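Local coordinates for protein cellulosomal scaffoldin (Acetivibrio cellulolyticus, PDB 3ZUC) that binds crystalline cellulose through this family 3b carbohydrate-binding module, one part of a longer scaffoldin that probably also hydrolyses cellulose, at residues 45-50 with 116-121; 56-61 with 107-112; 8-13 with 24-29; 41-46 with 139-144. All coordinates share one frame; numbering follows the deposited sequence.

The module is a beta sandwich, and the four contacts sample both of its sheets and one end. Along the chain, contact 3 closes first; contacts 1 and 4 then start from the same strand, 42-47, and contact 2 is nested inside the loops that both close. Contacts 2 and 3 are about 13 Å apart between centres and lie in one five-stranded antiparallel sheet, where strands 102-112 and 24-30 are neighbours. Contact 4 belongs to the opposing sheet, about 12 Å from contact 3 centre to centre, with F26 packing on L43 and V139. Contact 1, about 18 Å from contact 4 centre to centre, joins the end of strand 42-47 to a calcium ion, consistent with holding the loops there together.

Contact 1. Residues 45-50 with 116-121; sequences YYFTVD and TNYNQA. With CA (calcium ion), chain B; EDO (1,2-ethanediol), chain C.
The calcium site of this CBM3 module brings D50 and N119 together, and metal ligands from both segments define the contact. T48 chelates the ion with two atoms: T48 OG1 lies 2.4 Å from the calcium and the backbone T48 O also coordinates. The side-chain torsion that sets OG1 between the backbone N and the carbonyl carbon (chi1 64°) allows this two-atom grip. Across the contact, D50 OD2 and the backbone oxygen N119 O are each 2.3 Å from the calcium. One water, D122 and D123 complete seven ligands.

D50 OD2 does double duty, because it also accepts a hydrogen bond from N119 N at 3.0 Å. The donor stands above the carboxylate plane, 52° out of it, while the metal takes the same oxygen. The other oxygen, D50 OD1, receives a proton from a water that in turn accepts from N119 ND2, a second bridge between these two residues. N119 OD1 turns back on its own segment and accepts from A121 N at 3.1 Å, an Asx turn just beyond the ligand.

Beside the metal, Y118 CD1 lies 3.5 Å from V49 O, an oxygen that accepts from K112 NZ. The apolar contact is Y118 CE1 against F47 CE2 at 4.1 Å, the rings oblique. Farther off, a water links Y45 OH, also bonded to N12, to Q120 OE1; the Q120 amide has its main partner in Q16.

Y118 OH bonds to Q55 at the start of strand 55-61, while F47 and V49 pack on Q85 of strand 83-91. Strand 118-119 pairs with strand 18-19, leaving the metal at the end of strand 42-47.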
# COMPACT_ATOMS: atom_id res chain seq x y z
N TYR A 45 2.56 -3.41 0.46
CA TYR A 45 3.22 -3.01 1.71
C TYR A 45 3.83 -4.27 2.33
O TYR A 45 3.09 -5.21 2.64
CB TYR A 45 2.22 -2.36 2.66
CG TYR A 45 2.84 -1.81 3.93
CD1 TYR A 45 3.01 -2.61 5.05
CD2 TYR A 45 3.28 -0.49 3.99
CE1 TYR A 45 3.60 -2.11 6.20
CE2 TYR A 45 3.88 0.01 5.13
CZ TYR A 45 4.03 -0.79 6.24
OH TYR A 45 4.60 -0.23 7.36
N TYR A 46 5.14 -4.28 2.50
CA TYR A 46 5.91 -5.44 2.95
C TYR A 46 6.27 -5.34 4.43
O TYR A 46 6.68 -4.28 4.91
CB TYR A 46 7.21 -5.53 2.14
CG TYR A 46 7.00 -5.74 0.66
CD1 TYR A 46 6.84 -7.02 0.15
CD2 TYR A 46 6.94 -4.67 -0.23
CE1 TYR A 46 6.64 -7.26 -1.19
CE2 TYR A 46 6.74 -4.90 -1.58
CZ TYR A 46 6.58 -6.18 -2.06
OH TYR A 46 6.40 -6.37 -3.42
N PHE A 47 6.14 -6.46 5.13
CA PHE A 47 6.34 -6.45 6.57
C PHE A 47 6.69 -7.84 7.08
O PHE A 47 6.55 -8.84 6.36
CB PHE A 47 5.08 -5.88 7.27
CG PHE A 47 3.83 -6.71 7.08
CD1 PHE A 47 3.06 -6.62 5.92
CD2 PHE A 47 3.38 -7.56 8.09
CE1 PHE A 47 1.91 -7.37 5.77
CE2 PHE A 47 2.23 -8.30 7.94
CZ PHE A 47 1.48 -8.21 6.78
N THR A 48 7.11 -7.90 8.33
CA THR A 48 7.20 -9.15 9.07
C THR A 48 6.03 -9.22 10.04
O THR A 48 5.79 -8.27 10.80
CB THR A 48 8.52 -9.35 9.81
OG1 THR A 48 8.64 -8.35 10.81
CG2 THR A 48 9.71 -9.29 8.86
N VAL A 49 5.27 -10.31 9.98
CA VAL A 49 4.01 -10.39 10.69
C VAL A 49 4.14 -10.48 12.21
O VAL A 49 3.21 -10.08 12.91
CB VAL A 49 3.15 -11.55 10.10
CG1 VAL A 49 3.74 -12.92 10.43
CG2 VAL A 49 1.70 -11.47 10.52
N ASP A 50 5.26 -11.01 12.71
CA ASP A 50 5.48 -11.13 14.16
C ASP A 50 4.35 -11.94 14.83
O ASP A 50 3.69 -11.47 15.77
CB ASP A 50 5.63 -9.77 14.82
CG ASP A 50 6.83 -9.03 14.32
OD1 ASP A 50 7.95 -9.59 14.50
OD2 ASP A 50 6.70 -7.92 13.79
N THR A 116 -3.64 -9.02 18.35
CA THR A 116 -2.31 -9.10 18.92
C THR A 116 -1.31 -8.22 18.14
O THR A 116 -1.56 -7.75 17.02
CB THR A 116 -1.84 -10.56 19.01
OG1 THR A 116 -1.87 -11.17 17.71
CG2 THR A 116 -2.70 -11.35 20.02
N ASN A 117 -0.17 -7.95 18.75
CA ASN A 117 0.73 -6.93 18.26
C ASN A 117 1.61 -7.34 17.09
O ASN A 117 2.01 -8.50 16.94
CB ASN A 117 1.62 -6.41 19.38
CG ASN A 117 0.86 -5.58 20.40
OD1 ASN A 117 -0.16 -4.97 20.10
ND2 ASN A 117 1.36 -5.58 21.62
N TYR A 118 1.94 -6.33 16.31
CA TYR A 118 3.04 -6.29 15.37
C TYR A 118 4.25 -5.57 16.00
O TYR A 118 4.07 -4.76 16.90
CB TYR A 118 2.65 -5.46 14.15
CG TYR A 118 1.50 -5.99 13.33
CD1 TYR A 118 1.70 -6.96 12.37
CD2 TYR A 118 0.22 -5.49 13.49
CE1 TYR A 118 0.65 -7.42 11.58
CE2 TYR A 118 -0.82 -5.94 12.71
CZ TYR A 118 -0.61 -6.90 11.74
OH TYR A 118 -1.68 -7.33 11.00
N ASN A 119 5.45 -5.84 15.47
CA ASN A 119 6.62 -4.97 15.64
C ASN A 119 6.86 -4.25 14.33
O ASN A 119 7.34 -4.85 13.37
CB ASN A 119 7.88 -5.76 16.03
CG ASN A 119 9.11 -4.91 16.00
OD1 ASN A 119 9.03 -3.69 16.21
ND2 ASN A 119 10.26 -5.52 15.73
N GLN A 120 6.49 -2.98 14.25
CA GLN A 120 6.63 -2.25 12.99
C GLN A 120 8.09 -1.98 12.63
O GLN A 120 8.42 -1.78 11.46
CB GLN A 120 5.88 -0.92 13.02
CG GLN A 120 4.41 -1.07 13.32
CD GLN A 120 3.62 0.10 12.77
OE1 GLN A 120 3.35 0.13 11.56
NE2 GLN A 120 3.29 1.07 13.62
N ALA A 121 8.97 -1.93 13.64
CA ALA A 121 10.29 -1.38 13.44
C ALA A 121 11.12 -2.13 12.41
O ALA A 121 11.97 -1.52 11.76
CB ALA A 121 11.05 -1.32 14.76
CA CA B . 7.33 -6.69 11.93
C1 EDO C . 5.97 -10.06 -5.35
O1 EDO C . 5.34 -8.92 -5.93
C2 EDO C . 6.54 -9.71 -4.00
O2 EDO C . 7.49 -8.64 -4.12
O HOH W 1 4.68 -1.47 9.61
O HOH W 2 10.26 -8.35 14.81
O HOH W 3 1.97 -10.93 18.18
O HOH W 4 5.05 -5.77 11.82

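Contact 2. Residues 56-61 with 107-112; sequences TFWCDW and QGRFAK
D60 and R109 form a side-on salt bridge, R109 giving one nitrogen to each carboxylate oxygen. In the conformer described, R109 NE lies 2.8 Å from D60 OD2, and R109 NH2 lies 2.9 Å from D60 OD1. Both oxygens use their syn lone pairs, and the two planes are only 7° apart, so the pair makes one nearly flat unit. A bend in the arginine chain (chi3 -67°) turns CD-NE toward the aspartate. D60 OD2 also receives a proton from a water that accepts from Q107 NE2, while Q107 OE1 is hydrogen-bonded to K25 NZ on strand 24-30.

One face of that guanidinium is backed by W58. The indole and guanidinium planes are 10° apart, and W58 CE3 sits 3.6 Å from R109 NH1. The next atom of the same benzo edge, CZ3, is 4.0 Å from A111 CB, which lies in the ring plane, while T56 CG2 lies over one face of the indole.

The reverse side of the sheet carries F57, its CG anti to the backbone N. The ring extends over G108, its CE1 3.8 Å from G108 CA, and its edge faces F110 CB.

The backbone pairs are antiparallel down to a classic beta bulge, where D60 and W61 both oppose Q107. D60 N donates to Q107 O at 2.9 Å, W61 N only weakly at 3.3 Å to that same oxygen. The bulge puts W61 on the side of W58 and R109.

A coplanar Asp-Arg pair on this sheet, with W61 and W115 nearby, resembles the planar strip with which CBM3 modules probably stack on crystalline cellulose.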
# COMPACT_ATOMS: atom_id res chain seq x y z
N THR A 56 -7.00 -8.60 8.41
CA THR A 56 -8.01 -7.87 7.66
C THR A 56 -7.48 -6.48 7.36
O THR A 56 -6.91 -5.83 8.24
CB THR A 56 -9.32 -7.76 8.45
OG1 THR A 56 -9.78 -9.06 8.79
CG2 THR A 56 -10.39 -7.05 7.63
N PHE A 57 -7.68 -6.04 6.12
CA PHE A 57 -7.46 -4.67 5.70
C PHE A 57 -8.79 -3.94 5.56
O PHE A 57 -9.73 -4.47 4.98
CB PHE A 57 -6.74 -4.67 4.34
CG PHE A 57 -6.57 -3.29 3.73
CD1 PHE A 57 -5.57 -2.45 4.14
CD2 PHE A 57 -7.44 -2.83 2.76
CE1 PHE A 57 -5.41 -1.20 3.58
CE2 PHE A 57 -7.28 -1.56 2.19
CZ PHE A 57 -6.27 -0.76 2.61
N TRP A 58 -8.80 -2.70 6.04
CA TRP A 58 -9.92 -1.80 5.83
C TRP A 58 -9.39 -0.54 5.16
O TRP A 58 -8.42 0.04 5.61
CB TRP A 58 -10.55 -1.40 7.17
CG TRP A 58 -11.03 -2.56 8.00
CD1 TRP A 58 -12.25 -3.18 7.94
CD2 TRP A 58 -10.30 -3.22 9.04
NE1 TRP A 58 -12.30 -4.20 8.88
CE2 TRP A 58 -11.12 -4.24 9.56
CE3 TRP A 58 -9.03 -3.06 9.57
CZ2 TRP A 58 -10.70 -5.08 10.59
CZ3 TRP A 58 -8.62 -3.90 10.60
CH2 TRP A 58 -9.45 -4.89 11.09
N CYS A 59 -10.06 -0.11 4.10
CA CYS A 59 -9.83 1.23 3.57
C CYS A 59 -10.84 2.14 4.26
O CYS A 59 -12.05 1.96 4.11
CB CYS A 59 -9.99 1.27 2.06
SG CYS A 59 -9.76 2.96 1.41
N ASP A 60 -10.34 3.07 5.05
CA ASP A 60 -11.22 4.00 5.75
C ASP A 60 -11.64 5.15 4.86
O ASP A 60 -12.76 5.65 4.99
CB ASP A 60 -10.54 4.52 7.00
CG ASP A 60 -10.29 3.42 8.00
OD1 ASP A 60 -11.13 2.52 8.18
OD2 ASP A 60 -9.21 3.45 8.62
N TRP A 61 -10.78 5.55 3.93
CA TRP A 61 -11.10 6.67 3.08
C TRP A 61 -10.25 6.65 1.83
O TRP A 61 -9.02 6.47 1.87
CB TRP A 61 -10.91 8.00 3.82
CG TRP A 61 -11.00 9.16 2.90
CD1 TRP A 61 -12.11 9.63 2.26
CD2 TRP A 61 -9.91 10.00 2.49
NE1 TRP A 61 -11.77 10.70 1.46
CE2 TRP A 61 -10.43 10.95 1.59
CE3 TRP A 61 -8.55 10.02 2.79
CZ2 TRP A 61 -9.61 11.92 0.99
CZ3 TRP A 61 -7.75 10.97 2.20
CH2 TRP A 61 -8.28 11.91 1.32
N GLN A 107 -6.21 5.56 2.27
CA GLN A 107 -5.91 5.53 3.70
C GLN A 107 -6.55 4.29 4.31
O GLN A 107 -7.77 4.12 4.23
CB GLN A 107 -6.47 6.78 4.36
CG GLN A 107 -6.32 6.84 5.86
CD GLN A 107 -6.61 8.22 6.38
OE1 GLN A 107 -6.13 9.21 5.82
NE2 GLN A 107 -7.39 8.32 7.44
N GLY A 108 -5.70 3.37 4.76
CA GLY A 108 -6.15 2.08 5.29
C GLY A 108 -5.53 1.68 6.63
O GLY A 108 -4.54 2.28 7.06
N ARG A 109 -6.13 0.69 7.31
CA ARG A 109 -5.51 0.03 8.46
C ARG A 109 -5.54 -1.47 8.18
O ARG A 109 -6.36 -1.95 7.40
CB ARG A 109 -6.26 0.29 9.82
CG ARG A 109 -6.39 1.76 10.21
CD ARG A 109 -7.50 1.93 11.25
NE ARG A 109 -8.78 1.62 10.65
CZ ARG A 109 -9.56 0.59 10.91
NH1 ARG A 109 -9.29 -0.29 11.89
NH2 ARG A 109 -10.65 0.44 10.16
N PHE A 110 -4.68 -2.21 8.86
CA PHE A 110 -4.84 -3.65 8.98
C PHE A 110 -4.43 -4.13 10.36
O PHE A 110 -3.65 -3.49 11.07
CB PHE A 110 -4.18 -4.42 7.85
CG PHE A 110 -2.66 -4.34 7.72
CD1 PHE A 110 -2.07 -3.38 6.90
CD2 PHE A 110 -1.86 -5.31 8.31
CE1 PHE A 110 -0.70 -3.40 6.68
CE2 PHE A 110 -0.48 -5.31 8.08
CZ PHE A 110 0.09 -4.37 7.27
N ALA A 111 -5.02 -5.27 10.73
CA ALA A 111 -4.85 -5.85 12.05
C ALA A 111 -5.06 -7.35 11.98
O ALA A 111 -5.64 -7.88 11.03
CB ALA A 111 -5.82 -5.24 13.06
N LYS A 112 -4.63 -8.03 13.04
CA LYS A 112 -4.82 -9.46 13.20
C LYS A 112 -6.18 -9.76 13.83
O LYS A 112 -6.75 -8.94 14.56
CB LYS A 112 -3.72 -10.01 14.12
CG LYS A 112 -2.34 -9.78 13.56
CD LYS A 112 -1.26 -10.29 14.51
CE LYS A 112 0.09 -9.87 14.01
NZ LYS A 112 1.21 -10.42 14.83
O HOH W 5 -7.89 5.79 8.83

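Contact 3. Residues 8-13 with 24-29; sequences VEFFNA and PKFRLT
E9 OE1 accepts from R27 NE at 2.9 Å and has a water 2.7 Å away that also lies near R27 O and T29 OG1. The second carboxylate oxygen, E9 OE2, takes R27 NH2 at 3.0 Å, so the arginine grips side-on with two nitrogens. The bond to OE1 comes from above the carboxylate plane, that to OE2 on the syn side but tilted out of the plane, and the two planes stand 39° apart. A turn about CG-CD of R27 (chi3 66°) places NE beside E9.

On the same face, F11 lies beside K25: F11 CZ is 3.6 Å from K25 CE, and K25 NZ continues to Q107 on strand 102-112.

The face with V8, F10, P24, F26 and L28 is largely apolar. F10 points its edge at F26 in a T-shaped pair, planes at 67°, with F10 CD1 3.7 Å above the centre of the F26 ring. F10 CE1 also touches P24 CB at 3.7 Å, and V8 CG1 meets the F26 rim at CD2, 3.9 Å away.

Paired E9-R27 and F11-K25 backbone bonds fix the antiparallel register. A charged pair on one face, with F11 beside K25, and a mostly apolar face turned to the opposing sheet suit the CBM3 beta sandwich, F26 and L28 reaching L43 there.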
# COMPACT_ATOMS: atom_id res chain seq x y z
N VAL A 8 4.10 7.45 -6.60
CA VAL A 8 3.60 6.90 -5.36
C VAL A 8 4.32 7.56 -4.20
O VAL A 8 5.55 7.55 -4.11
CB VAL A 8 3.81 5.36 -5.32
CG1 VAL A 8 3.24 4.80 -4.03
CG2 VAL A 8 3.17 4.71 -6.54
N GLU A 9 3.54 8.16 -3.31
CA GLU A 9 4.05 8.70 -2.07
C GLU A 9 3.37 7.94 -0.92
O GLU A 9 2.30 7.35 -1.09
CB GLU A 9 3.71 10.19 -1.96
CG GLU A 9 4.32 11.07 -3.01
CD GLU A 9 3.63 12.41 -2.98
OE1 GLU A 9 2.57 12.55 -3.60
OE2 GLU A 9 4.09 13.31 -2.25
N PHE A 10 3.97 8.01 0.27
CA PHE A 10 3.56 7.15 1.34
C PHE A 10 3.94 7.75 2.69
O PHE A 10 4.98 8.41 2.80
CB PHE A 10 4.26 5.78 1.20
CG PHE A 10 3.82 4.78 2.24
CD1 PHE A 10 2.63 4.10 2.08
CD2 PHE A 10 4.55 4.57 3.39
CE1 PHE A 10 2.16 3.25 3.05
CE2 PHE A 10 4.09 3.70 4.36
CZ PHE A 10 2.89 3.07 4.17
N PHE A 11 3.16 7.44 3.73
CA PHE A 11 3.63 7.51 5.11
C PHE A 11 2.74 6.62 5.96
O PHE A 11 1.69 6.15 5.52
CB PHE A 11 3.74 8.95 5.67
CG PHE A 11 2.43 9.65 5.98
CD1 PHE A 11 1.63 10.15 4.97
CD2 PHE A 11 2.05 9.88 7.28
CE1 PHE A 11 0.46 10.86 5.25
CE2 PHE A 11 0.89 10.58 7.58
CZ PHE A 11 0.10 11.08 6.57
N ASN A 12 3.20 6.37 7.19
CA ASN A 12 2.45 5.59 8.16
C ASN A 12 1.72 6.51 9.12
O ASN A 12 2.35 7.38 9.75
CB ASN A 12 3.42 4.72 8.99
CG ASN A 12 4.02 3.59 8.18
OD1 ASN A 12 5.06 3.74 7.54
ND2 ASN A 12 3.33 2.45 8.16
N ALA A 13 0.40 6.35 9.27
CA ALA A 13 -0.36 7.27 10.13
C ALA A 13 -0.11 7.06 11.61
O ALA A 13 -0.33 7.97 12.40
CB ALA A 13 -1.85 7.19 9.87
N PRO A 24 -1.18 2.16 6.72
CA PRO A 24 -0.61 2.67 5.49
C PRO A 24 -1.44 3.78 4.87
O PRO A 24 -2.65 3.66 4.76
CB PRO A 24 -0.61 1.43 4.59
CG PRO A 24 -1.76 0.61 5.09
CD PRO A 24 -1.71 0.79 6.57
N LYS A 25 -0.76 4.84 4.43
CA LYS A 25 -1.37 5.92 3.67
C LYS A 25 -0.58 6.14 2.39
O LYS A 25 0.60 6.46 2.45
CB LYS A 25 -1.39 7.23 4.50
CG LYS A 25 -2.34 7.18 5.64
CD LYS A 25 -2.46 8.48 6.35
CE LYS A 25 -3.02 9.60 5.50
NZ LYS A 25 -3.74 10.62 6.35
N PHE A 26 -1.25 6.00 1.26
CA PHE A 26 -0.65 6.22 -0.03
C PHE A 26 -1.25 7.45 -0.70
O PHE A 26 -2.44 7.71 -0.57
CB PHE A 26 -0.95 5.04 -0.98
CG PHE A 26 -0.28 3.74 -0.64
CD1 PHE A 26 -0.81 2.86 0.26
CD2 PHE A 26 0.90 3.38 -1.29
CE1 PHE A 26 -0.15 1.63 0.51
CE2 PHE A 26 1.52 2.18 -1.06
CZ PHE A 26 1.01 1.33 -0.17
N ARG A 27 -0.44 8.17 -1.47
CA ARG A 27 -0.94 9.17 -2.40
C ARG A 27 -0.43 8.81 -3.77
O ARG A 27 0.78 8.66 -3.98
CB ARG A 27 -0.51 10.59 -2.01
CG ARG A 27 -1.08 11.65 -2.98
CD ARG A 27 -1.09 13.03 -2.39
NE ARG A 27 0.25 13.52 -2.16
CZ ARG A 27 0.53 14.59 -1.44
NH1 ARG A 27 -0.45 15.27 -0.85
NH2 ARG A 27 1.79 14.97 -1.30
N LEU A 28 -1.36 8.63 -4.69
CA LEU A 28 -1.07 8.22 -6.05
C LEU A 28 -1.33 9.39 -6.98
O LEU A 28 -2.42 9.94 -6.96
CB LEU A 28 -1.96 7.06 -6.46
CG LEU A 28 -2.00 5.88 -5.50
CD1 LEU A 28 -2.94 4.81 -6.05
CD2 LEU A 28 -0.62 5.33 -5.16
N THR A 29 -0.34 9.75 -7.80
CA THR A 29 -0.46 10.87 -8.73
C THR A 29 -0.24 10.42 -10.15
O THR A 29 0.75 9.74 -10.44
CB THR A 29 0.55 11.99 -8.39
OG1 THR A 29 0.37 12.41 -7.03
CG2 THR A 29 0.37 13.21 -9.30
O HOH W 6 1.88 10.87 -5.53

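Contact 4. Residues 41-46 with 139-144; sequences VKLHYY and VTAYSA. With EDO (1,2-ethanediol), chain C.
V139 opens the second segment by setting its CB 3.4 Å from H44 O, while its CG1 touches Y45 CD2 at 4.0 Å from an oblique approach. T140 follows as the first paired residue: H44 N donates to T140 O at 2.9 Å, and T140 N returns a longer bond to H44 O. Its OG1, placed between the backbone N and the carbonyl carbon (chi1 57°), lies close over H44 CB and donates to Y142 OH.

A141 turns to the opposite face, where its CB meets L43 CD2 at 3.7 Å. This is the interior of the sandwich: A141 also packs on V8 of the other sheet, and strand 42-47 runs between strands 83-91 and 140-143. The face bearing H44, T140 and Y142 is turned away from that interior, and such a cluster of aromatic and polar groups is consistent with the shallow groove of CBM3 modules.

Y142 N and Y142 O pair with K42 O and K42 N, the next ladder step. The tyrosine side chain crosses H44 at about a right angle and puts CE1 3.4 Å above the centre of the imidazole, planes 42° apart. The imidazole is fixed from both nitrogens: H44 ND1 donates to Y46 OH at 2.8 Å, nearly straight at 170° and in the ring plane, and H44 NE2 bonds to E88. Y142 and Y46 reach toward each other tip to tip; Y142 OH also bonds to E152. A 1,2-ethanediol, probably from the crystallisation liquor, hydrogen-bonds through its O2 to Y46 OH at 2.6 Å. Last, Y142 O takes a CA-H...O contact from V41 CA, 3.2 Å away.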
# COMPACT_ATOMS: atom_id res chain seq x y z
N VAL A 41 -4.46 -1.23 -11.14
CA VAL A 41 -3.38 -0.82 -10.25
C VAL A 41 -3.42 -1.64 -8.95
O VAL A 41 -4.48 -1.81 -8.35
CB VAL A 41 -3.49 0.69 -9.93
CG1 VAL A 41 -2.49 1.09 -8.88
CG2 VAL A 41 -3.29 1.51 -11.19
N LYS A 42 -2.26 -2.12 -8.53
CA LYS A 42 -2.11 -2.77 -7.23
C LYS A 42 -1.01 -2.06 -6.45
O LYS A 42 -0.12 -1.44 -7.05
CB LYS A 42 -1.75 -4.26 -7.39
CG LYS A 42 -2.73 -5.06 -8.28
CD LYS A 42 -2.32 -6.50 -8.52
CE LYS A 42 -3.38 -7.23 -9.37
NZ LYS A 42 -2.89 -8.52 -9.90
N LEU A 43 -1.07 -2.17 -5.13
CA LEU A 43 -0.05 -1.62 -4.24
C LEU A 43 0.39 -2.70 -3.28
O LEU A 43 -0.43 -3.50 -2.84
CB LEU A 43 -0.61 -0.45 -3.41
CG LEU A 43 -1.35 0.63 -4.19
CD1 LEU A 43 -2.04 1.60 -3.26
CD2 LEU A 43 -0.40 1.36 -5.13
N HIS A 44 1.68 -2.73 -2.92
CA HIS A 44 2.18 -3.63 -1.89
C HIS A 44 2.83 -2.88 -0.72
O HIS A 44 3.58 -1.92 -0.92
CB HIS A 44 3.25 -4.60 -2.41
CG HIS A 44 2.76 -5.62 -3.36
ND1 HIS A 44 3.61 -6.52 -3.97
CD2 HIS A 44 1.52 -5.91 -3.81
CE1 HIS A 44 2.91 -7.32 -4.76
NE2 HIS A 44 1.64 -6.97 -4.68
N TYR A 45 2.56 -3.41 0.46
CA TYR A 45 3.22 -3.01 1.71
C TYR A 45 3.83 -4.27 2.33
O TYR A 45 3.09 -5.21 2.64
CB TYR A 45 2.22 -2.36 2.66
CG TYR A 45 2.84 -1.81 3.93
CD1 TYR A 45 3.01 -2.61 5.05
CD2 TYR A 45 3.28 -0.49 3.99
CE1 TYR A 45 3.60 -2.11 6.20
CE2 TYR A 45 3.88 0.01 5.13
CZ TYR A 45 4.03 -0.79 6.24
OH TYR A 45 4.60 -0.23 7.36
N TYR A 46 5.14 -4.28 2.50
CA TYR A 46 5.91 -5.44 2.95
C TYR A 46 6.27 -5.34 4.43
O TYR A 46 6.68 -4.28 4.91
CB TYR A 46 7.21 -5.53 2.14
CG TYR A 46 7.00 -5.74 0.66
CD1 TYR A 46 6.84 -7.02 0.15
CD2 TYR A 46 6.94 -4.67 -0.23
CE1 TYR A 46 6.64 -7.26 -1.19
CE2 TYR A 46 6.74 -4.90 -1.58
CZ TYR A 46 6.58 -6.18 -2.06
OH TYR A 46 6.40 -6.37 -3.42
N VAL A 139 7.64 0.83 -0.74
CA VAL A 139 6.36 0.27 -1.17
C VAL A 139 6.41 0.15 -2.69
O VAL A 139 7.17 0.87 -3.35
CB VAL A 139 5.14 1.11 -0.71
CG1 VAL A 139 5.01 1.06 0.79
CG2 VAL A 139 5.23 2.57 -1.21
N THR A 140 5.63 -0.77 -3.23
CA THR A 140 5.61 -0.98 -4.67
C THR A 140 4.22 -0.79 -5.24
O THR A 140 3.20 -0.92 -4.53
CB THR A 140 6.20 -2.34 -5.07
OG1 THR A 140 5.45 -3.34 -4.38
CG2 THR A 140 7.68 -2.45 -4.71
N ALA A 141 4.17 -0.49 -6.53
CA ALA A 141 2.90 -0.43 -7.26
C ALA A 141 3.07 -1.13 -8.58
O ALA A 141 4.18 -1.28 -9.10
CB ALA A 141 2.45 1.01 -7.49
N TYR A 142 1.93 -1.55 -9.12
CA TYR A 142 1.83 -2.39 -10.31
C TYR A 142 0.71 -1.89 -11.18
O TYR A 142 -0.30 -1.38 -10.67
CB TYR A 142 1.51 -3.86 -9.92
CG TYR A 142 2.51 -4.41 -8.95
CD1 TYR A 142 2.43 -4.09 -7.60
CD2 TYR A 142 3.59 -5.17 -9.37
CE1 TYR A 142 3.39 -4.48 -6.71
CE2 TYR A 142 4.56 -5.59 -8.48
CZ TYR A 142 4.48 -5.21 -7.15
OH TYR A 142 5.44 -5.54 -6.24
N SER A 143 0.86 -2.08 -12.49
CA SER A 143 -0.22 -1.96 -13.45
C SER A 143 -0.48 -3.34 -14.03
O SER A 143 0.07 -4.33 -13.56
CB SER A 143 0.18 -1.00 -14.57
OG SER A 143 1.16 -1.60 -15.35
N ALA A 144 -1.27 -3.42 -15.10
CA ALA A 144 -1.39 -4.67 -15.83
C ALA A 144 -0.04 -5.14 -16.39
O ALA A 144 0.10 -6.32 -16.71
CB ALA A 144 -2.41 -4.54 -16.96
C1 EDO C . 5.97 -10.06 -5.35
O1 EDO C . 5.34 -8.92 -5.93
C2 EDO C . 6.54 -9.71 -4.00
O2 EDO C . 7.49 -8.64 -4.12